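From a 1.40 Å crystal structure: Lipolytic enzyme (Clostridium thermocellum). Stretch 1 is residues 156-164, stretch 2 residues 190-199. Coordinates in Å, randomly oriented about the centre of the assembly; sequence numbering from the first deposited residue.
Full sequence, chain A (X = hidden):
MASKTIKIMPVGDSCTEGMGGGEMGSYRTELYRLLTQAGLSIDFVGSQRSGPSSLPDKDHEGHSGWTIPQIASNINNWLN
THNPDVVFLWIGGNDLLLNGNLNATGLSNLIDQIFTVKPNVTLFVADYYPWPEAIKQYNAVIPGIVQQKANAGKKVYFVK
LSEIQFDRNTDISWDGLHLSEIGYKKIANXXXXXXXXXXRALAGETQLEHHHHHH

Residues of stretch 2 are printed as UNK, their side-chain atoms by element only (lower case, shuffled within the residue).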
ATOM      1  N   VAL A 156     -24.675   4.214 -14.217  1.00 16.04           N
ATOM      2  CA  VAL A 156     -23.983   4.678 -13.008  1.00 15.29           C
ATOM      3  C   VAL A 156     -24.924   4.558 -11.813  1.00 15.12           C
ATOM      4  O   VAL A 156     -26.117   4.896 -11.902  1.00 15.80           O
ATOM      5  CB  VAL A 156     -23.427   6.119 -13.172  1.00 15.73           C
ATOM      6  CG1 VAL A 156     -24.556   7.127 -13.459  1.00 16.80           C
ATOM      7  CG2 VAL A 156     -22.605   6.539 -11.955  1.00 15.48           C
ATOM      8  N   TYR A 157     -24.396   4.068 -10.695  1.00 13.52           N
ATOM      9  CA  TYR A 157     -25.188   3.695  -9.537  1.00 13.46           C
ATOM     10  C   TYR A 157     -24.503   4.188  -8.282  1.00 12.76           C
ATOM     11  O   TYR A 157     -23.279   4.123  -8.180  1.00 13.38           O
ATOM     12  CB  TYR A 157     -25.341   2.160  -9.488  1.00 14.80           C
ATOM     13  CG  TYR A 157     -25.911   1.614 -10.773  1.00 16.19           C
ATOM     14  CD1 TYR A 157     -27.288   1.607 -10.989  1.00 18.16           C
ATOM     15  CD2 TYR A 157     -25.086   1.158 -11.792  1.00 17.77           C
ATOM     16  CE1 TYR A 157     -27.820   1.133 -12.179  1.00 19.32           C
ATOM     17  CE2 TYR A 157     -25.608   0.681 -12.994  1.00 18.63           C
ATOM     18  CZ  TYR A 157     -26.977   0.681 -13.180  1.00 19.31           C
ATOM     19  OH  TYR A 157     -27.514   0.213 -14.367  1.00 21.35           O
ATOM     20  N   PHE A 158     -25.288   4.676  -7.334  1.00 12.72           N
ATOM     21  CA  PHE A 158     -24.802   5.227  -6.083  1.00 13.12           C
ATOM     22  C   PHE A 158     -24.664   4.134  -5.036  1.00 12.80           C
ATOM     23  O   PHE A 158     -25.544   3.299  -4.857  1.00 14.02           O
ATOM     24  CB  PHE A 158     -25.780   6.315  -5.594  1.00 13.66           C
ATOM     25  CG  PHE A 158     -25.423   6.935  -4.273  1.00 13.87           C
ATOM     26  CD1 PHE A 158     -24.178   7.509  -4.050  1.00 13.71           C
ATOM     27  CD2 PHE A 158     -26.351   6.981  -3.257  1.00 14.99           C
ATOM     28  CE1 PHE A 158     -23.884   8.083  -2.830  1.00 14.22           C
ATOM     29  CE2 PHE A 158     -26.061   7.560  -2.047  1.00 14.08           C
ATOM     30  CZ  PHE A 158     -24.821   8.109  -1.829  1.00 14.36           C
ATOM     31  N   VAL A 159     -23.546   4.149  -4.327  1.00 11.79           N
ATOM     32  CA  VAL A 159     -23.287   3.243  -3.222  1.00 12.11           C
ATOM     33  C   VAL A 159     -23.206   4.079  -1.954  1.00 12.17           C
ATOM     34  O   VAL A 159     -22.259   4.850  -1.749  1.00 11.42           O
ATOM     35  CB  VAL A 159     -21.995   2.443  -3.445  1.00 12.18           C
ATOM     36  CG1 VAL A 159     -21.708   1.544  -2.235  1.00 12.42           C
ATOM     37  CG2 VAL A 159     -22.091   1.641  -4.756  1.00 12.88           C
ATOM     38  N   LYS A 160     -24.231   3.961  -1.117  1.00 12.18           N
ATOM     39  CA  LYS A 160     -24.342   4.804   0.064  1.00 13.35           C
ATOM     40  C   LYS A 160     -23.550   4.252   1.244  1.00 12.57           C
ATOM     41  O   LYS A 160     -24.109   3.780   2.229  1.00 12.87           O
ATOM     42  CB  LYS A 160     -25.823   4.970   0.446  1.00 14.08           C
ATOM     43  CG  LYS A 160     -26.066   6.076   1.461  1.00 15.88           C
ATOM     44  CD  LYS A 160     -27.545   6.300   1.730  1.00 17.60           C
ATOM     45  CE  LYS A 160     -27.786   7.026   3.018  1.00 21.88           C
ATOM     46  NZ  LYS A 160     -29.189   7.537   3.092  1.00 26.13           N
ATOM     47  N   LEU A 161     -22.227   4.339   1.162  1.00 11.87           N
ATOM     48  CA  LEU A 161     -21.381   3.932   2.275  1.00 12.17           C
ATOM     49  C   LEU A 161     -21.677   4.703   3.558  1.00 13.19           C
ATOM     50  O   LEU A 161     -21.429   4.214   4.672  1.00 13.65           O
ATOM     51  CB  LEU A 161     -19.894   4.049   1.908  1.00 11.63           C
ATOM     52  CG  LEU A 161     -19.440   3.211   0.706  1.00 11.08           C
ATOM     53  CD1 LEU A 161     -17.955   3.369   0.468  1.00 11.45           C
ATOM     54  CD2 LEU A 161     -19.800   1.736   0.890  1.00 11.31           C
ATOM     55  N   SER A 162     -22.221   5.915   3.416  1.00 13.81           N
ATOM     56  CA  SER A 162     -22.584   6.715   4.587  1.00 14.31           C
ATOM     57  C   SER A 162     -23.719   6.136   5.432  1.00 15.37           C
ATOM     58  O   SER A 162     -23.937   6.621   6.546  1.00 17.25           O
ATOM     59  CB  SER A 162     -22.949   8.139   4.175  1.00 14.43           C
ATOM     60  OG  SER A 162     -24.060   8.156   3.298  1.00 14.18           O
ATOM     61  N   GLU A 163     -24.399   5.104   4.928  1.00 15.70           N
ATOM     62  CA  GLU A 163     -25.441   4.417   5.711  1.00 16.98           C
ATOM     63  C   GLU A 163     -24.853   3.450   6.745  1.00 16.93           C
ATOM     64  O   GLU A 163     -25.598   2.854   7.546  1.00 17.79           O
ATOM     65  CB  GLU A 163     -26.436   3.707   4.788  1.00 16.70           C
ATOM     66  CG  GLU A 163     -26.031   2.297   4.356  1.00 17.26           C
ATOM     67  CD  GLU A 163     -26.995   1.679   3.374  1.00 17.75           C
ATOM     68  OE1 GLU A 163     -27.721   2.416   2.674  1.00 18.98           O
ATOM     69  OE2 GLU A 163     -27.013   0.434   3.288  1.00 19.90           O
ATOM     70  N   ILE A 164     -23.531   3.286   6.740  1.00 17.09           N
ATOM     71  CA  ILE A 164     -22.823   2.540   7.771  1.00 17.07           C
ATOM     72  C   ILE A 164     -23.351   2.878   9.165  1.00 18.30           C
ATOM     73  O   ILE A 164     -23.584   4.044   9.484  1.00 17.98           O
ATOM     74  CB  ILE A 164     -21.275   2.782   7.678  1.00 16.77           C
ATOM     75  CG1 ILE A 164     -20.516   1.871   8.646  1.00 17.18           C
ATOM     76  CG2 ILE A 164     -20.945   4.265   7.917  1.00 17.30           C
ATOM     77  CD1 ILE A 164     -19.011   1.827   8.373  1.00 17.28           C
ATOM     78  N   UNK A 190     -21.759  -3.024   2.532  1.00 12.81           N
ATOM     79  CA  UNK A 190     -22.578  -2.034   1.840  1.00 12.95           C
ATOM     80  C   UNK A 190     -22.289  -2.066   0.333  1.00 12.12           C
ATOM     81  O   UNK A 190     -23.204  -2.029  -0.476  1.00 13.00           O
ATOM     82  c   UNK A 190     -22.400  -0.633   2.438  1.00 12.72           C
ATOM     83  c   UNK A 190     -22.323   0.603   4.681  1.00 15.15           C
ATOM     84  c   UNK A 190     -23.222   0.395   1.651  1.00 13.93           C
ATOM     85  c   UNK A 190     -22.790  -0.617   3.924  1.00 13.79           C
ATOM     86  N   UNK A 191     -21.018  -2.165  -0.073  1.00 11.38           N
ATOM     87  CA  UNK A 191     -20.746  -2.389  -1.482  1.00 11.52           C
ATOM     88  C   UNK A 191     -21.525  -3.603  -1.996  1.00 11.94           C
ATOM     89  O   UNK A 191     -22.100  -3.561  -3.081  1.00 12.79           O
ATOM     90  c   UNK A 191     -18.166  -0.457  -2.784  1.00 10.59           C
ATOM     91  c   UNK A 191     -17.535  -1.049  -0.725  1.00 10.68           C
ATOM     92  c   UNK A 191     -18.705  -0.290  -4.062  1.00 10.38           C
ATOM     93  n   UNK A 191     -16.844   0.097  -1.068  1.00 10.11           N
ATOM     94  c   UNK A 191     -16.799   1.562  -3.109  1.00 10.76           C
ATOM     95  c   UNK A 191     -17.347   1.692  -4.354  1.00 10.09           C
ATOM     96  c   UNK A 191     -18.299   0.791  -4.831  1.00 11.16           C
ATOM     97  c   UNK A 191     -17.214   0.468  -2.331  1.00  9.63           C
ATOM     98  c   UNK A 191     -19.258  -2.650  -1.747  1.00 10.87           C
ATOM     99  c   UNK A 191     -18.351  -1.427  -1.734  1.00 10.04           C
ATOM    100  N   UNK A 192     -21.490  -4.707  -1.242  1.00 12.42           N
ATOM    101  CA  UNK A 192     -22.205  -5.907  -1.655  1.00 12.92           C
ATOM    102  C   UNK A 192     -23.690  -5.604  -1.861  1.00 13.21           C
ATOM    103  O   UNK A 192     -24.249  -5.915  -2.900  1.00 13.87           O
ATOM    104  o   UNK A 192     -24.593 -11.870  -2.045  1.00 18.37           O
ATOM    105  c   UNK A 192     -22.645 -10.485  -2.087  1.00 15.75           C
ATOM    106  c   UNK A 192     -24.631  -9.738  -0.986  1.00 16.80           C
ATOM    107  c   UNK A 192     -22.018  -9.303  -1.744  1.00 14.60           C
ATOM    108  c   UNK A 192     -22.682  -8.327  -1.017  1.00 14.61           C
ATOM    109  c   UNK A 192     -23.956 -10.684  -1.714  1.00 16.25           C
ATOM    110  c   UNK A 192     -21.989  -7.030  -0.641  1.00 13.86           C
ATOM    111  c   UNK A 192     -24.002  -8.558  -0.658  1.00 15.68           C
ATOM    112  N   UNK A 193     -24.301  -4.997  -0.857  1.00 13.50           N
ATOM    113  CA  UNK A 193     -25.727  -4.633  -0.926  1.00 14.37           C
ATOM    114  C   UNK A 193     -26.091  -3.914  -2.222  1.00 14.63           C
ATOM    115  O   UNK A 193     -27.077  -4.238  -2.887  1.00 15.61           O
ATOM    116  c   UNK A 193     -27.765  -2.392   1.523  1.00 16.18           C
ATOM    117  n   UNK A 193     -29.363  -0.831   2.602  1.00 21.29           N
ATOM    118  c   UNK A 193     -29.075  -1.626   1.404  1.00 18.55           C
ATOM    119  c   UNK A 193     -27.496  -3.175   0.261  1.00 15.81           C
ATOM    120  c   UNK A 193     -26.095  -3.793   0.294  1.00 14.82           C
ATOM    121  N   UNK A 194     -25.289  -2.914  -2.576  1.00 14.64           N
ATOM    122  CA  UNK A 194     -25.600  -2.052  -3.715  1.00 15.03           C
ATOM    123  C   UNK A 194     -25.121  -2.576  -5.064  1.00 14.75           C
ATOM    124  O   UNK A 194     -25.555  -2.097  -6.100  1.00 15.79           O
ATOM    125  c   UNK A 194     -26.435   0.842  -0.184  1.00 16.17           C
ATOM    126  c   UNK A 194     -26.984   0.932  -2.884  1.00 20.33           C
ATOM    127  c   UNK A 194     -25.645   0.140  -1.099  1.00 16.20           C
ATOM    128  c   UNK A 194     -25.916   0.156  -2.455  1.00 16.47           C
ATOM    129  c   UNK A 194     -27.763   1.624  -1.993  1.00 21.08           C
ATOM    130  o   UNK A 194     -28.300   2.300   0.227  1.00 20.14           O
ATOM    131  c   UNK A 194     -25.072  -0.622  -3.455  1.00 16.15           C
ATOM    132  c   UNK A 194     -27.498   1.586  -0.647  1.00 19.20           C
ATOM    133  N   UNK A 195     -24.231  -3.578  -5.071  1.00 13.48           N
ATOM    134  CA  UNK A 195     -23.682  -4.089  -6.334  1.00 13.27           C
ATOM    135  C   UNK A 195     -24.117  -5.489  -6.755  1.00 13.86           C
ATOM    136  O   UNK A 195     -24.043  -5.820  -7.929  1.00 13.99           O
ATOM    137  o   UNK A 195     -21.647  -5.026  -5.343  1.00 13.04           O
ATOM    138  c   UNK A 195     -21.548  -2.658  -6.069  1.00 12.54           C
ATOM    139  c   UNK A 195     -22.128  -4.093  -6.327  1.00 12.41           C
ATOM    140  N   UNK A 196     -24.555  -6.313  -5.810  1.00 14.68           N
ATOM    141  CA  UNK A 196     -24.703  -7.749  -6.109  1.00 15.74           C
ATOM    142  C   UNK A 196     -25.696  -8.047  -7.245  1.00 16.36           C
ATOM    143  O   UNK A 196     -25.412  -8.833  -8.136  1.00 16.27           O
ATOM    144  c   UNK A 196     -25.019  -8.575  -4.840  1.00 15.72           C
ATOM    145  c   UNK A 196     -26.353  -8.190  -4.237  1.00 16.66           C
ATOM    146  c   UNK A 196     -25.010 -10.077  -5.157  1.00 16.35           C
ATOM    147  c   UNK A 196     -23.687 -10.610  -5.726  1.00 17.12           C
ATOM    148  N   UNK A 197     -26.840  -7.382  -7.244  1.00 17.33           N
ATOM    149  CA  UNK A 197     -27.837  -7.659  -8.268  1.00 18.19           C
ATOM    150  C   UNK A 197     -27.350  -7.289  -9.658  1.00 17.52           C
ATOM    151  O   UNK A 197     -27.533  -8.030 -10.605  1.00 18.23           O
ATOM    152  o   UNK A 197     -29.922  -8.791  -6.588  1.00 27.08           O
ATOM    153  o   UNK A 197     -30.103  -6.798  -5.722  1.00 27.75           O
ATOM    154  c   UNK A 197     -29.159  -6.976  -7.919  1.00 19.41           C
ATOM    155  c   UNK A 197     -29.778  -7.556  -6.656  1.00 22.12           C
ATOM    156  N   UNK A 198     -26.689  -6.137  -9.784  1.00 16.90           N
ATOM    157  CA  UNK A 198     -26.158  -5.730 -11.064  1.00 17.37           C
ATOM    158  C   UNK A 198     -25.021  -6.664 -11.509  1.00 17.34           C
ATOM    159  O   UNK A 198     -24.908  -7.024 -12.682  1.00 17.63           O
ATOM    160  c   UNK A 198     -26.737  -1.970 -10.281  1.00 19.00           C
ATOM    161  c   UNK A 198     -26.950  -3.345 -10.921  1.00 17.80           C
ATOM    162  c   UNK A 198     -24.838  -3.934 -12.212  1.00 17.84           C
ATOM    163  c   UNK A 198     -25.699  -4.252 -11.011  1.00 17.17           C
ATOM    164  N   UNK A 199     -24.164  -7.055 -10.567  1.00 17.06           N
ATOM    165  CA  UNK A 199     -23.064  -7.960 -10.889  1.00 17.58           C
ATOM    166  C   UNK A 199     -23.554  -9.326 -11.349  1.00 18.64           C
ATOM    167  O   UNK A 199     -23.037  -9.857 -12.323  1.00 18.36           O
ATOM    168  c   UNK A 199     -20.414  -6.375 -10.539  1.00 16.20           C
ATOM    169  c   UNK A 199     -20.474  -7.056  -8.106  1.00 15.00           C
ATOM    170  c   UNK A 199     -22.098  -8.102  -9.709  1.00 16.90           C
ATOM    171  c   UNK A 199     -21.289  -6.841  -9.373  1.00 15.02           C
TER
HETATM  172  O   HOH W   1     -26.376   0.830  -6.504  1.00 30.04           O

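Position 190 carries four carbons, forked at the first, one arm two carbons long. Its CA-to-CB bond points toward stretch 1; the short arm lies 3.5 Å from Lys160 O, and the tip of the long arm 3.6 Å from Ile164 N. Four carbons, with the fork at CB and one arm of two carbons, make it Ile190. Its CG2 also packs 3.8 Å from Leu161 CD2.

Position 191 has one carbon, then fused five- and six-membered rings holding eight carbons and one nitrogen. Two methyl groups lie over one face: Val159 CG1 is 4.3 Å from the centroid of the six-membered ring of 191, 23° off the normal, and Leu161 CD2 is 4.1 Å from that of the five-membered ring, 19° off. The fused rings make it Trp191.

Position 192, one carbon and a six-carbon ring bearing an oxygen, touches nothing on stretch 1, and its CA-to-CB bond points away from it; this is Tyr192.

Position 193 has four carbons in a row ending in nitrogen, and that nitrogen lies 2.8 Å from Glu163 OE2; hence Lys193. With every chi angle t, the extended chain brings NZ into a hydrogen-bonded salt bridge.

Position 194 repeats the pattern of one carbon and a six-carbon ring with an oxygen. The ring oxygen is 2.5 Å from Glu163 OE1, which lies near the ring plane, while Val159 CA and Lys160 N lie over one face. It is Tyr194, and its OH donates to Glu163 OE1. Lys160 N is buried by the contact without a partner.

Position 195 has one carbon carrying one oxygen and one carbon: Thr195. Its OG1 turns back to its own helix, donating to Trp191 O at 2.7 Å.

Position 196 has four carbons, forked at the first with one two-carbon arm: Ile196, out of reach. Position 197 has two carbons, the second carrying two oxygens: Asp197, also out of reach.

Position 198 shows the same four-carbon fork at the first carbon as 190, and the tip of its two-carbon arm lies over the Tyr157 ring, giving Ile198. Its CD1 sits 3.6 Å from the centroid of the Tyr157 ring and 6° off the normal, a nearly axial CH-pi contact.

Position 199 has four carbons forked at the second, Leu199, and is out of reach.

The helix runs nearly antiparallel to strand 156-159 (155°, axes 8.5 Å apart at closest approach), so Ile190 meets the residues after the strand while Ile198 reaches back to Tyr157. Between them, Val159 packs against Trp191 and Tyr194. Glu163 serves two donors through separate oxygens, and water 1 donates to Phe158 O and Tyr194 O, both 3.1 Å from its O, linking the two backbones. Together the stretches bury 618 Å².

Stretch 2 (190-199) IWYKYTIDIL
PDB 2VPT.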